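Pyrrolysyl-tRNA synthetase (PDB 3DSQ) probably attaches pyrrolysine to its cognate tRNA at the expense of ATP, working as a homodimeric class II aminoacyl-tRNA synthetase. Local coordinates at residues B[6-9]-B[10-13]; B[26-29]-B[30-33]; B[76-79]-B[80-84]; B[134-137]-B[138-141]; B[190-193]-B[194-198]. All coordinates share one frame; numbering follows the deposited sequence.

Interaction 1: B[6-9]-B[10-13]; sequences RDPP and LSSF
With chi1 at -66°, the hydroxyl of Ser11 lies beside its own backbone N and is swung back toward the carbonyl of Pro8, three residues earlier. What makes this possible is a turn at Leu10, whose phi of 61° places it in the left-handed region and reverses the course set by the extended Pro8 and Pro9. Just beyond the turn the chain enters a classic beta bulge, in which Ser11 and Ser12 both face Phe36; Ser12 is joined to Phe36 by backbone hydrogen bonds. The bond that closes the turn runs from Ser11 OG to Pro8 O and is short, 2.6 Å. It does not follow a lone pair: the donor stands above the carbonyl plane, 53° out of it. Around this bond the packing is light, for Pro8 CD is 3.8 Å from Ser11 OG and Asp7 CB is 4.0 Å from the same oxygen. An alanine here has no hydroxyl to give Pro8 O, and the turn would probably be freer to open. The contact is exposed, in the loop ahead of helix 16-24. A water lies near Leu10 N, but any bridge it makes across the turn is doubtful, its bond to Pro8 O being weak and long at 3.5 Å.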
loop_
_atom_site.group_PDB
_atom_site.type_symbol
_atom_site.label_atom_id
_atom_site.label_comp_id
_atom_site.label_asym_id
_atom_site.label_seq_id
_atom_site.Cartn_x
_atom_site.Cartn_y
_atom_site.Cartn_z
ATOM N N ARG B 6 -18.870 27.395 -46.839
ATOM C CA ARG B 6 -17.694 27.019 -46.060
ATOM C C ARG B 6 -17.978 26.748 -44.589
ATOM O O ARG B 6 -18.958 27.233 -44.025
ATOM C CB ARG B 6 -16.611 28.097 -46.192
ATOM C CG ARG B 6 -16.981 29.454 -45.620
ATOM C CD ARG B 6 -15.975 30.515 -46.047
ATOM N NE ARG B 6 -16.230 31.810 -45.416
ATOM C CZ ARG B 6 -16.008 32.074 -44.131
ATOM N NH1 ARG B 6 -15.521 31.136 -43.330
ATOM N NH2 ARG B 6 -16.276 33.280 -43.646
ATOM N N ASP B 7 -17.096 25.961 -43.980
ATOM C CA ASP B 7 -17.214 25.579 -42.577
ATOM C C ASP B 7 -16.790 26.722 -41.662
ATOM O O ASP B 7 -16.118 27.661 -42.093
ATOM C CB ASP B 7 -16.333 24.361 -42.297
ATOM C CG ASP B 7 -16.178 23.462 -43.510
ATOM O OD1 ASP B 7 -17.199 22.942 -44.008
ATOM O OD2 ASP B 7 -15.030 23.280 -43.966
ATOM N N PRO B 8 -17.182 26.658 -40.383
ATOM C CA PRO B 8 -16.830 27.697 -39.412
ATOM C C PRO B 8 -15.316 27.845 -39.291
ATOM O O PRO B 8 -14.564 26.977 -39.733
ATOM C CB PRO B 8 -17.463 27.185 -38.122
ATOM C CG PRO B 8 -18.671 26.452 -38.615
ATOM C CD PRO B 8 -18.110 25.680 -39.786
ATOM N N PRO B 9 -14.851 28.953 -38.695
ATOM C CA PRO B 9 -13.414 29.184 -38.531
ATOM C C PRO B 9 -12.836 28.339 -37.398
ATOM O O PRO B 9 -13.494 28.110 -36.383
ATOM C CB PRO B 9 -13.344 30.675 -38.238
ATOM C CG PRO B 9 -14.597 30.900 -37.442
ATOM C CD PRO B 9 -15.630 30.113 -38.220
ATOM N N LEU B 10 -11.605 27.872 -37.582
ATOM C CA LEU B 10 -10.933 27.056 -36.578
ATOM C C LEU B 10 -11.715 25.772 -36.311
ATOM O O LEU B 10 -12.003 25.437 -35.165
ATOM C CB LEU B 10 -10.771 27.862 -35.286
ATOM C CG LEU B 10 -10.023 29.184 -35.485
ATOM C CD1 LEU B 10 -9.941 29.943 -34.176
ATOM C CD2 LEU B 10 -8.632 28.900 -36.029
ATOM N N SER B 11 -12.039 25.056 -37.383
ATOM C CA SER B 11 -12.797 23.814 -37.292
ATOM C C SER B 11 -11.945 22.561 -37.089
ATOM O O SER B 11 -12.480 21.505 -36.751
ATOM C CB SER B 11 -13.651 23.628 -38.550
ATOM O OG SER B 11 -14.655 24.622 -38.648
ATOM N N SER B 12 -10.634 22.664 -37.306
ATOM C CA SER B 12 -9.749 21.513 -37.134
ATOM C C SER B 12 -9.281 21.377 -35.687
ATOM O O SER B 12 -8.534 22.221 -35.184
ATOM C CB SER B 12 -8.526 21.625 -38.051
ATOM O OG SER B 12 -8.906 21.576 -39.412
ATOM N N PHE B 13 -9.716 20.303 -35.029
ATOM C CA PHE B 13 -9.354 20.064 -33.637
ATOM C C PHE B 13 -8.337 18.943 -33.482
ATOM O O PHE B 13 -7.938 18.329 -34.465
ATOM C CB PHE B 13 -10.608 19.760 -32.813
ATOM C CG PHE B 13 -11.650 20.835 -32.891
ATOM C CD1 PHE B 13 -12.591 20.837 -33.918
ATOM C CD2 PHE B 13 -11.667 21.873 -31.961
ATOM C CE1 PHE B 13 -13.535 21.859 -34.019
ATOM C CE2 PHE B 13 -12.606 22.900 -32.052
ATOM C CZ PHE B 13 -13.541 22.894 -33.083
HETATM O O HOH W 1 -11.086 27.061 -39.852
#

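Interaction 2: B[26-29]-B[30-33]; sequences NASG and EQLE
Ser28 and Gln31 exchange reciprocal hydrogen bonds that form a capping box at the start of the short helix 29-32. In one direction the N-cap side chain accepts from the backbone: Gln31 N lies 3.1 Å from Ser28 OG, with an N-H...O angle of 162°. In the other, Ser28 N donates to Gln31 OE1 at 2.9 Å and 170°, arriving in the carbonyl plane on a lone pair of the amide oxygen. Ser28 OG reaches its place because chi1 of 60° sets it between the backbone N and the carbonyl carbon. A lysine in place of Gln31 would probably leave Ser28 N without its acceptor and the capping box reduced to its Ser28 OG bond.

Backbone bonds carry the turn onward, Leu32 N to Ser28 O at 2.9 Å and, weakly, Glu33 N to Gly29 O at 3.1 Å. Water extends the polar network, standing 2.9 Å from Ser28 OG and giving a weak bond to Glu30 OE1. The apolar component is slight, with Ala27 CB 4.2 Å from Leu32 CD2.

Asn26 is the C-prime residue of the Schellman motif ending the preceding helix, so one helix stops and another is capped within three residues. Ala27 and Leu32 both rest on Leu22 of helix 16-24, while Ala27 meets Leu53 and Gln31 meets Ile49 on the long helix 39-68.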
loop_
_atom_site.group_PDB
_atom_site.type_symbol
_atom_site.label_atom_id
_atom_site.label_comp_id
_atom_site.label_asym_id
_atom_site.label_seq_id
_atom_site.Cartn_x
_atom_site.Cartn_y
_atom_site.Cartn_z
ATOM N N ASN B 26 -1.076 16.760 -18.761
ATOM C CA ASN B 26 -1.852 17.706 -17.973
ATOM C C ASN B 26 -2.052 19.081 -18.601
ATOM O O ASN B 26 -1.874 20.112 -17.943
ATOM C CB ASN B 26 -1.240 17.859 -16.570
ATOM C CG ASN B 26 -1.424 16.610 -15.720
ATOM O OD1 ASN B 26 -2.506 16.013 -15.700
ATOM N ND2 ASN B 26 -0.377 16.212 -15.012
ATOM N N ALA B 27 -2.439 19.098 -19.874
ATOM C CA ALA B 27 -2.696 20.350 -20.563
ATOM C C ALA B 27 -3.963 20.944 -19.948
ATOM O O ALA B 27 -4.707 20.255 -19.248
ATOM C CB ALA B 27 -2.900 20.099 -22.050
ATOM N N SER B 28 -4.213 22.220 -20.208
ATOM C CA SER B 28 -5.395 22.861 -19.659
ATOM C C SER B 28 -6.612 22.545 -20.506
ATOM O O SER B 28 -6.486 22.148 -21.664
ATOM C CB SER B 28 -5.205 24.382 -19.593
ATOM O OG SER B 28 -4.978 24.924 -20.879
ATOM N N GLY B 29 -7.790 22.715 -19.910
ATOM C CA GLY B 29 -9.025 22.483 -20.628
ATOM C C GLY B 29 -9.103 23.427 -21.812
ATOM O O GLY B 29 -9.688 23.085 -22.845
ATOM N N GLU B 30 -8.512 24.616 -21.681
ATOM C CA GLU B 30 -8.535 25.574 -22.785
ATOM C C GLU B 30 -7.684 25.022 -23.919
ATOM O O GLU B 30 -8.104 25.016 -25.077
ATOM C CB GLU B 30 -7.999 26.943 -22.343
ATOM C CG GLU B 30 -8.257 28.055 -23.353
ATOM C CD GLU B 30 -7.833 29.432 -22.853
ATOM O OE1 GLU B 30 -6.624 29.639 -22.616
ATOM O OE2 GLU B 30 -8.712 30.310 -22.698
ATOM N N GLN B 31 -6.488 24.548 -23.589
ATOM C CA GLN B 31 -5.611 23.971 -24.597
ATOM C C GLN B 31 -6.268 22.750 -25.257
ATOM O O GLN B 31 -6.154 22.554 -26.463
ATOM C CB GLN B 31 -4.283 23.567 -23.968
ATOM C CG GLN B 31 -3.479 24.746 -23.414
ATOM C CD GLN B 31 -2.168 24.310 -22.783
ATOM O OE1 GLN B 31 -2.147 23.488 -21.864
ATOM N NE2 GLN B 31 -1.068 24.859 -23.275
ATOM N N LEU B 32 -6.972 21.949 -24.466
ATOM C CA LEU B 32 -7.636 20.757 -24.984
ATOM C C LEU B 32 -8.749 21.097 -25.966
ATOM O O LEU B 32 -9.083 20.294 -26.835
ATOM C CB LEU B 32 -8.213 19.922 -23.832
ATOM C CG LEU B 32 -7.229 19.233 -22.881
ATOM C CD1 LEU B 32 -8.008 18.425 -21.856
ATOM C CD2 LEU B 32 -6.288 18.314 -23.659
ATOM N N GLU B 33 -9.312 22.295 -25.839
ATOM C CA GLU B 33 -10.414 22.708 -26.702
ATOM C C GLU B 33 -10.034 23.621 -27.862
ATOM O O GLU B 33 -10.899 24.239 -28.470
ATOM C CB GLU B 33 -11.501 23.379 -25.855
ATOM C CG GLU B 33 -12.037 22.481 -24.750
ATOM C CD GLU B 33 -12.596 21.171 -25.289
ATOM O OE1 GLU B 33 -13.660 21.202 -25.947
ATOM O OE2 GLU B 33 -11.967 20.110 -25.061
HETATM O O HOH W 2 -4.109 27.713 -21.129
#

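Interaction 3: B[76-79]-B[80-84]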
loop_
_atom_site.group_PDB
_atom_site.type_symbol
_atom_site.label_atom_id
_atom_site.label_comp_id
_atom_site.label_asym_id
_atom_site.label_seq_id
_atom_site.Cartn_x
_atom_site.Cartn_y
_atom_site.Cartn_z
ATOM N N LEU B 76 0.936 12.528 0.585
ATOM C CA LEU B 76 -0.430 12.725 1.048
ATOM C C LEU B 76 -0.739 11.675 2.115
ATOM O O LEU B 76 -1.313 11.989 3.163
ATOM C CB LEU B 76 -1.401 12.563 -0.124
ATOM C CG LEU B 76 -2.757 13.274 -0.142
ATOM C CD1 LEU B 76 -3.793 12.335 -0.726
ATOM C CD2 LEU B 76 -3.163 13.722 1.237
ATOM N N GLU B 77 -0.354 10.429 1.840
ATOM C CA GLU B 77 -0.598 9.331 2.767
ATOM C C GLU B 77 0.001 9.563 4.153
ATOM O O GLU B 77 -0.660 9.333 5.170
ATOM C CB GLU B 77 -0.065 8.014 2.190
ATOM C CG GLU B 77 -1.030 7.332 1.240
ATOM C CD GLU B 77 -0.556 5.952 0.811
ATOM O OE1 GLU B 77 0.179 5.307 1.591
ATOM O OE2 GLU B 77 -0.932 5.506 -0.296
ATOM N N GLU B 78 1.250 10.011 4.203
ATOM C CA GLU B 78 1.870 10.254 5.494
ATOM C C GLU B 78 1.202 11.451 6.169
ATOM O O GLU B 78 0.985 11.450 7.381
ATOM C CB GLU B 78 3.369 10.518 5.339
ATOM C CG GLU B 78 4.098 10.562 6.683
ATOM C CD GLU B 78 5.517 11.074 6.575
ATOM O OE1 GLU B 78 6.355 10.399 5.942
ATOM O OE2 GLU B 78 5.797 12.161 7.123
ATOM N N LYS B 79 0.883 12.460 5.366
ATOM C CA LYS B 79 0.237 13.689 5.826
ATOM C C LYS B 79 -1.103 13.424 6.506
ATOM O O LYS B 79 -1.388 13.960 7.576
ATOM C CB LYS B 79 0.021 14.628 4.633
ATOM C CG LYS B 79 -0.747 15.920 4.935
ATOM C CD LYS B 79 0.061 16.911 5.775
ATOM C CE LYS B 79 -0.760 18.166 6.066
ATOM N NZ LYS B 79 -0.026 19.176 6.887
ATOM N N LEU B 80 -1.926 12.595 5.876
ATOM C CA LEU B 80 -3.237 12.272 6.418
ATOM C C LEU B 80 -3.139 11.417 7.678
ATOM O O LEU B 80 -3.885 11.625 8.631
ATOM C CB LEU B 80 -4.084 11.552 5.362
ATOM C CG LEU B 80 -4.393 12.309 4.066
ATOM C CD1 LEU B 80 -5.242 11.429 3.147
ATOM C CD2 LEU B 80 -5.130 13.597 4.378
ATOM N N ALA B 81 -2.213 10.464 7.684
ATOM C CA ALA B 81 -2.040 9.582 8.833
ATOM C C ALA B 81 -1.636 10.359 10.086
ATOM O O ALA B 81 -2.240 10.195 11.146
ATOM C CB ALA B 81 -0.996 8.514 8.521
ATOM N N LYS B 82 -0.613 11.199 9.970
ATOM C CA LYS B 82 -0.167 11.995 11.114
ATOM C C LYS B 82 -1.296 12.851 11.677
ATOM O O LYS B 82 -1.487 12.921 12.887
ATOM C CB LYS B 82 1.015 12.890 10.719
ATOM C CG LYS B 82 2.279 12.103 10.414
ATOM C CD LYS B 82 3.449 13.000 10.071
ATOM C CE LYS B 82 4.717 12.180 9.891
ATOM N NZ LYS B 82 5.884 13.047 9.555
ATOM N N ALA B 83 -2.053 13.491 10.795
ATOM C CA ALA B 83 -3.156 14.340 11.221
ATOM C C ALA B 83 -4.227 13.587 12.013
ATOM O O ALA B 83 -4.849 14.145 12.918
ATOM C CB ALA B 83 -3.781 15.026 10.013
ATOM N N LEU B 84 -4.442 12.319 11.682
ATOM C CA LEU B 84 -5.451 11.540 12.393
ATOM C C LEU B 84 -4.892 10.942 13.684
ATOM O O LEU B 84 -5.627 10.707 14.641
ATOM C CB LEU B 84 -6.003 10.448 11.478
ATOM C CG LEU B 84 -6.816 11.023 10.317
ATOM C CD1 LEU B 84 -7.234 9.924 9.344
ATOM C CD2 LEU B 84 -8.034 11.726 10.886
#
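Leu80 packs back on Leu76, one helical turn earlier, and the fit is tight: Leu80 CG is 3.4 Å from Leu76 CD2, nearer than usual van der Waals contact. Both branches of Leu80 also meet that methyl, CD1 at 3.6 Å, and the two side chains cross at a slant. Leu80 N completes the pairing by donating to Leu76 O over 2.8 Å, with an N-H...O angle of 160°. These leucines lie on the inner side of helix 72-85, where Leu80 touches Leu175 of the central sheet and Leu257 of helix 257-265. The position of the helix, against the sheet and at the subunit boundary, is consistent with class II motif 1. On another side, Glu78 reaches out through an extended chain, CG opposite the backbone N (chi1 -171°), to a salt bridge between its OE2 and Lys82 NZ at 2.6 Å. The ammonium meets the oxygen from above the carboxylate plane, 39° out of it. The other oxygen, OE1, is held by Arg70 in a second salt bridge, and Glu78 and Lys82 both pack on Glu78 of the second subunit. Lys79 contributes mainly through its backbone, Lys79 O accepting a weak bond from Ala83 N at 3.3 Å, and its side chain touches Ala201.

Interaction 4: B[134-137]-B[138-141]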
loop_
_atom_site.group_PDB
_atom_site.type_symbol
_atom_site.label_atom_id
_atom_site.label_comp_id
_atom_site.label_asym_id
_atom_site.label_seq_id
_atom_site.Cartn_x
_atom_site.Cartn_y
_atom_site.Cartn_z
ATOM N N ASN B 134 -13.409 -5.151 6.589
ATOM C CA ASN B 134 -12.284 -5.377 7.485
ATOM C C ASN B 134 -12.351 -4.510 8.738
ATOM O O ASN B 134 -11.980 -4.958 9.820
ATOM C CB ASN B 134 -10.968 -5.130 6.747
ATOM C CG ASN B 134 -10.642 -6.235 5.771
ATOM O OD1 ASN B 134 -11.452 -7.152 5.562
ATOM N ND2 ASN B 134 -9.458 -6.166 5.166
ATOM N N LEU B 135 -12.816 -3.271 8.588
ATOM C CA LEU B 135 -12.921 -2.372 9.732
ATOM C C LEU B 135 -14.084 -2.826 10.628
ATOM O O LEU B 135 -14.049 -2.664 11.847
ATOM C CB LEU B 135 -13.120 -0.923 9.256
ATOM C CG LEU B 135 -11.984 -0.315 8.410
ATOM C CD1 LEU B 135 -12.291 1.147 8.110
ATOM C CD2 LEU B 135 -10.657 -0.421 9.149
ATOM N N TYR B 136 -15.112 -3.406 10.015
ATOM C CA TYR B 136 -16.254 -3.918 10.767
ATOM C C TYR B 136 -15.729 -4.997 11.709
ATOM O O TYR B 136 -16.082 -5.046 12.893
ATOM C CB TYR B 136 -17.273 -4.546 9.818
ATOM C CG TYR B 136 -18.532 -3.743 9.610
ATOM C CD1 TYR B 136 -19.037 -3.535 8.329
ATOM C CD2 TYR B 136 -19.257 -3.241 10.698
ATOM C CE1 TYR B 136 -20.238 -2.852 8.126
ATOM C CE2 TYR B 136 -20.464 -2.555 10.509
ATOM C CZ TYR B 136 -20.947 -2.369 9.220
ATOM O OH TYR B 136 -22.147 -1.730 9.016
ATOM N N THR B 137 -14.874 -5.859 11.159
ATOM C CA THR B 137 -14.289 -6.959 11.908
ATOM C C THR B 137 -13.483 -6.427 13.092
ATOM O O THR B 137 -13.669 -6.864 14.229
ATOM C CB THR B 137 -13.403 -7.821 10.974
ATOM O OG1 THR B 137 -14.217 -8.349 9.916
ATOM C CG2 THR B 137 -12.763 -8.979 11.726
ATOM N N LEU B 138 -12.599 -5.469 12.832
ATOM C CA LEU B 138 -11.791 -4.888 13.900
ATOM C C LEU B 138 -12.666 -4.208 14.952
ATOM O O LEU B 138 -12.336 -4.206 16.136
ATOM C CB LEU B 138 -10.776 -3.893 13.330
ATOM C CG LEU B 138 -9.634 -4.515 12.521
ATOM C CD1 LEU B 138 -8.498 -3.511 12.371
ATOM C CD2 LEU B 138 -9.123 -5.744 13.235
ATOM N N TRP B 139 -13.776 -3.617 14.522
ATOM C CA TRP B 139 -14.684 -2.982 15.471
ATOM C C TRP B 139 -15.133 -4.014 16.486
ATOM O O TRP B 139 -14.985 -3.827 17.699
ATOM C CB TRP B 139 -15.923 -2.441 14.770
ATOM C CG TRP B 139 -15.771 -1.087 14.172
ATOM C CD1 TRP B 139 -14.690 -0.249 14.269
ATOM C CD2 TRP B 139 -16.741 -0.403 13.378
ATOM N NE1 TRP B 139 -14.934 0.915 13.580
ATOM C CE2 TRP B 139 -16.184 0.849 13.023
ATOM C CE3 TRP B 139 -18.028 -0.725 12.929
ATOM C CZ2 TRP B 139 -16.875 1.779 12.238
ATOM C CZ3 TRP B 139 -18.712 0.195 12.151
ATOM C CH2 TRP B 139 -18.133 1.436 11.813
ATOM N N ARG B 140 -15.680 -5.111 15.971
ATOM C CA ARG B 140 -16.185 -6.189 16.809
ATOM C C ARG B 140 -15.146 -6.717 17.783
ATOM O O ARG B 140 -15.488 -7.101 18.893
ATOM C CB ARG B 140 -16.700 -7.351 15.949
ATOM C CG ARG B 140 -17.285 -8.477 16.790
ATOM C CD ARG B 140 -17.397 -9.794 16.035
ATOM N NE ARG B 140 -18.299 -9.708 14.891
ATOM C CZ ARG B 140 -18.777 -10.761 14.235
ATOM N NH1 ARG B 140 -18.444 -11.990 14.609
ATOM N NH2 ARG B 140 -19.590 -10.587 13.201
ATOM N N GLU B 141 -13.881 -6.752 17.368
ATOM C CA GLU B 141 -12.813 -7.252 18.237
ATOM C C GLU B 141 -12.372 -6.195 19.252
ATOM O O GLU B 141 -12.272 -6.470 20.447
ATOM C CB GLU B 141 -11.591 -7.675 17.410
ATOM C CG GLU B 141 -11.833 -8.782 16.389
ATOM C CD GLU B 141 -12.192 -10.108 17.029
ATOM O OE1 GLU B 141 -11.425 -10.592 17.891
ATOM O OE2 GLU B 141 -13.246 -10.670 16.666
HETATM O O HOH W 3 -17.853 -7.425 12.830
#
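Trp139 N donates to Leu135 O at 2.9 Å, the shortest of four successive i to i+4 backbone bonds that define this stretch as regular alpha helix. Arg140 N to Tyr136 O is longer, 3.1 Å, but straighter, with an N-H...O angle of 169°. Tyr136 O has a further, weak donor in a water that also weakly accepts from Arg140 NE, 3.1 Å away, so the water ties the carbonyl to the side chain one turn on. The polar ends of the side chains are satisfied elsewhere: Arg140 by a salt bridge to Glu245, Glu141 by one to Arg144, Tyr136 OH by Asp241, Trp139 NE1 by Thr178 and Thr137 OG1 by Pro133 O.

Packing begins at Trp139. Its chi1 of -84° lays the indole beside the preceding turn, with Leu135 O over one face, 3.2 Å above the plane and displaced toward the rim. The same carbonyl therefore both receives the backbone N-H and lies against the ring. Tyr136 meets the six-membered ring obliquely; the planes are steeply inclined, at 84°, and Tyr136 CD2 comes within 3.6 Å of Trp139 CE3. Tyr136 also stacks on Trp244, which places the aromatic pair inside a larger cluster.

Outward, Asn134 and Thr137 touch Leu277 of the second subunit, and Leu138 and Glu141 its Leu285. Helix 132-142 thus lies between strand 171-180 and the dimer partner in the class II catalytic fold; in archaeal pyrrolysyl-tRNA synthetases the matching helix borders the pyrrolysine pocket.

Interaction 5: B[190-193]-B[194-198]; sequences RLED and MARWV
Met194 N points at Arg190 O with almost no bend, 2.8 Å at an N-H...O angle of 176°, and the bonds from Ala195 to Leu191, Arg196 to Glu192 and Trp197 to Asp193 repeat this i to i+4 pattern. The last, Trp197 N to Asp193 O, is also 2.8 Å long. Trp197 CG stands beside its own backbone N (chi1 -72°), which folds the indole back over the Asp193 turn. The acceptor does double duty, because Asp193 O lies over one face of the Trp197 ring, 3.0 Å above the plane toward the rim. Asp193 CB covers the same ring in a CH-pi contact, 3.8 Å from the centroid of the six-membered ring and 16° off its normal. Glu192 and Arg196 run side by side, pointing the same way, and Glu192 OE2 approaches Arg196 NH2 to 3.3 Å. The oxygen lies well out of the guanidinium plane, so this salt bridge is one of charges, with no N-H aimed at it. Arg190 turns instead to Glu179 and Glu186. Apolar contact is looser, Leu191 CD2 standing 4.3 Å from Met194 SD. On the sheet side, Leu191 and Ala195 meet strands 219-225 and 250-256, and Met194 meets strand 171-180: a helix packed across the mostly antiparallel sheet of the class II synthetase core.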
loop_
_atom_site.group_PDB
_atom_site.type_symbol
_atom_site.label_atom_id
_atom_site.label_comp_id
_atom_site.label_asym_id
_atom_site.label_seq_id
_atom_site.Cartn_x
_atom_site.Cartn_y
_atom_site.Cartn_z
ATOM N N ARG B 190 -19.578 14.810 13.878
ATOM C CA ARG B 190 -18.342 14.036 13.806
ATOM C C ARG B 190 -17.918 13.918 12.353
ATOM O O ARG B 190 -16.759 14.145 12.015
ATOM C CB ARG B 190 -18.532 12.635 14.377
ATOM C CG ARG B 190 -18.293 12.528 15.860
ATOM C CD ARG B 190 -16.883 12.944 16.252
ATOM N NE ARG B 190 -16.577 12.469 17.598
ATOM C CZ ARG B 190 -17.310 12.740 18.674
ATOM N NH1 ARG B 190 -18.391 13.497 18.564
ATOM N NH2 ARG B 190 -16.978 12.231 19.856
ATOM N N LEU B 191 -18.861 13.545 11.496
ATOM C CA LEU B 191 -18.575 13.428 10.077
ATOM C C LEU B 191 -17.964 14.739 9.591
ATOM O O LEU B 191 -17.010 14.733 8.813
ATOM C CB LEU B 191 -19.854 13.096 9.299
ATOM C CG LEU B 191 -20.297 11.630 9.461
ATOM C CD1 LEU B 191 -21.541 11.360 8.634
ATOM C CD2 LEU B 191 -19.162 10.698 9.022
ATOM N N GLU B 192 -18.509 15.864 10.056
ATOM C CA GLU B 192 -17.979 17.173 9.681
ATOM C C GLU B 192 -16.541 17.296 10.168
ATOM O O GLU B 192 -15.651 17.662 9.403
ATOM C CB GLU B 192 -18.798 18.307 10.307
ATOM C CG GLU B 192 -20.042 18.721 9.541
ATOM C CD GLU B 192 -20.555 20.088 9.988
ATOM O OE1 GLU B 192 -20.852 20.258 11.193
ATOM O OE2 GLU B 192 -20.657 20.992 9.133
ATOM N N ASP B 193 -16.324 17.002 11.447
ATOM C CA ASP B 193 -14.989 17.077 12.030
ATOM C C ASP B 193 -13.996 16.272 11.198
ATOM O O ASP B 193 -12.941 16.776 10.809
ATOM C CB ASP B 193 -14.984 16.527 13.458
ATOM C CG ASP B 193 -15.873 17.318 14.402
ATOM O OD1 ASP B 193 -15.949 18.564 14.262
ATOM O OD2 ASP B 193 -16.480 16.689 15.299
ATOM N N MET B 194 -14.337 15.014 10.942
ATOM C CA MET B 194 -13.484 14.125 10.163
ATOM C C MET B 194 -13.165 14.720 8.801
ATOM O O MET B 194 -12.013 14.759 8.391
ATOM C CB MET B 194 -14.169 12.772 9.979
ATOM C CG MET B 194 -14.575 12.113 11.280
ATOM S SD MET B 194 -15.312 10.495 11.004
ATOM C CE MET B 194 -14.200 9.477 11.918
ATOM N N ALA B 195 -14.192 15.174 8.097
ATOM C CA ALA B 195 -14.003 15.771 6.781
ATOM C C ALA B 195 -13.005 16.928 6.862
ATOM O O ALA B 195 -12.039 16.997 6.092
ATOM C CB ALA B 195 -15.328 16.264 6.248
ATOM N N ARG B 196 -13.241 17.830 7.808
ATOM C CA ARG B 196 -12.372 18.983 7.997
ATOM C C ARG B 196 -10.940 18.590 8.324
ATOM O O ARG B 196 -10.006 19.122 7.726
ATOM C CB ARG B 196 -12.947 19.893 9.089
ATOM C CG ARG B 196 -14.257 20.550 8.682
ATOM C CD ARG B 196 -14.927 21.248 9.852
ATOM N NE ARG B 196 -16.144 21.944 9.446
ATOM C CZ ARG B 196 -17.086 22.356 10.289
ATOM N NH1 ARG B 196 -16.955 22.142 11.590
ATOM N NH2 ARG B 196 -18.162 22.981 9.829
ATOM N N TRP B 197 -10.759 17.662 9.261
ATOM C CA TRP B 197 -9.415 17.218 9.626
ATOM C C TRP B 197 -8.673 16.711 8.398
ATOM O O TRP B 197 -7.516 17.060 8.160
ATOM C CB TRP B 197 -9.456 16.079 10.651
ATOM C CG TRP B 197 -9.865 16.471 12.036
ATOM C CD1 TRP B 197 -9.480 17.588 12.726
ATOM C CD2 TRP B 197 -10.703 15.718 12.925
ATOM N NE1 TRP B 197 -10.025 17.576 13.987
ATOM C CE2 TRP B 197 -10.780 16.442 14.137
ATOM C CE3 TRP B 197 -11.395 14.502 12.815
ATOM C CZ2 TRP B 197 -11.523 15.991 15.234
ATOM C CZ3 TRP B 197 -12.135 14.053 13.907
ATOM C CH2 TRP B 197 -12.192 14.800 15.101
ATOM N N VAL B 198 -9.356 15.871 7.628
ATOM C CA VAL B 198 -8.786 15.282 6.429
ATOM C C VAL B 198 -8.526 16.291 5.314
ATOM O O VAL B 198 -7.407 16.391 4.799
ATOM C CB VAL B 198 -9.704 14.160 5.889
ATOM C CG1 VAL B 198 -9.175 13.647 4.557
ATOM C CG2 VAL B 198 -9.767 13.020 6.897
#

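Along the chain the five contacts follow in series. Interactions 1 and 2 belong to the N-terminal region, their centres 18 Å apart, and touch where Phe13 CE2 comes 4.2 Å from Glu33 O. Interactions 3, 4 and 5 lie on helices 72-85, 132-142 and 187-201, all in the class II core and all touching strand 171-180. Interactions 3 and 5 have centres 14 Å apart and meet directly, Leu80 CD2 at 3.6 Å from Val198 O; interaction 4 is about 22 Å from interaction 3 and 21 Å from interaction 5, centre to centre. Interactions 3 and 4 also reach the second subunit, linking the core to the dimer interface, whereas interaction 1 lies 60 Å from interaction 4 between centres.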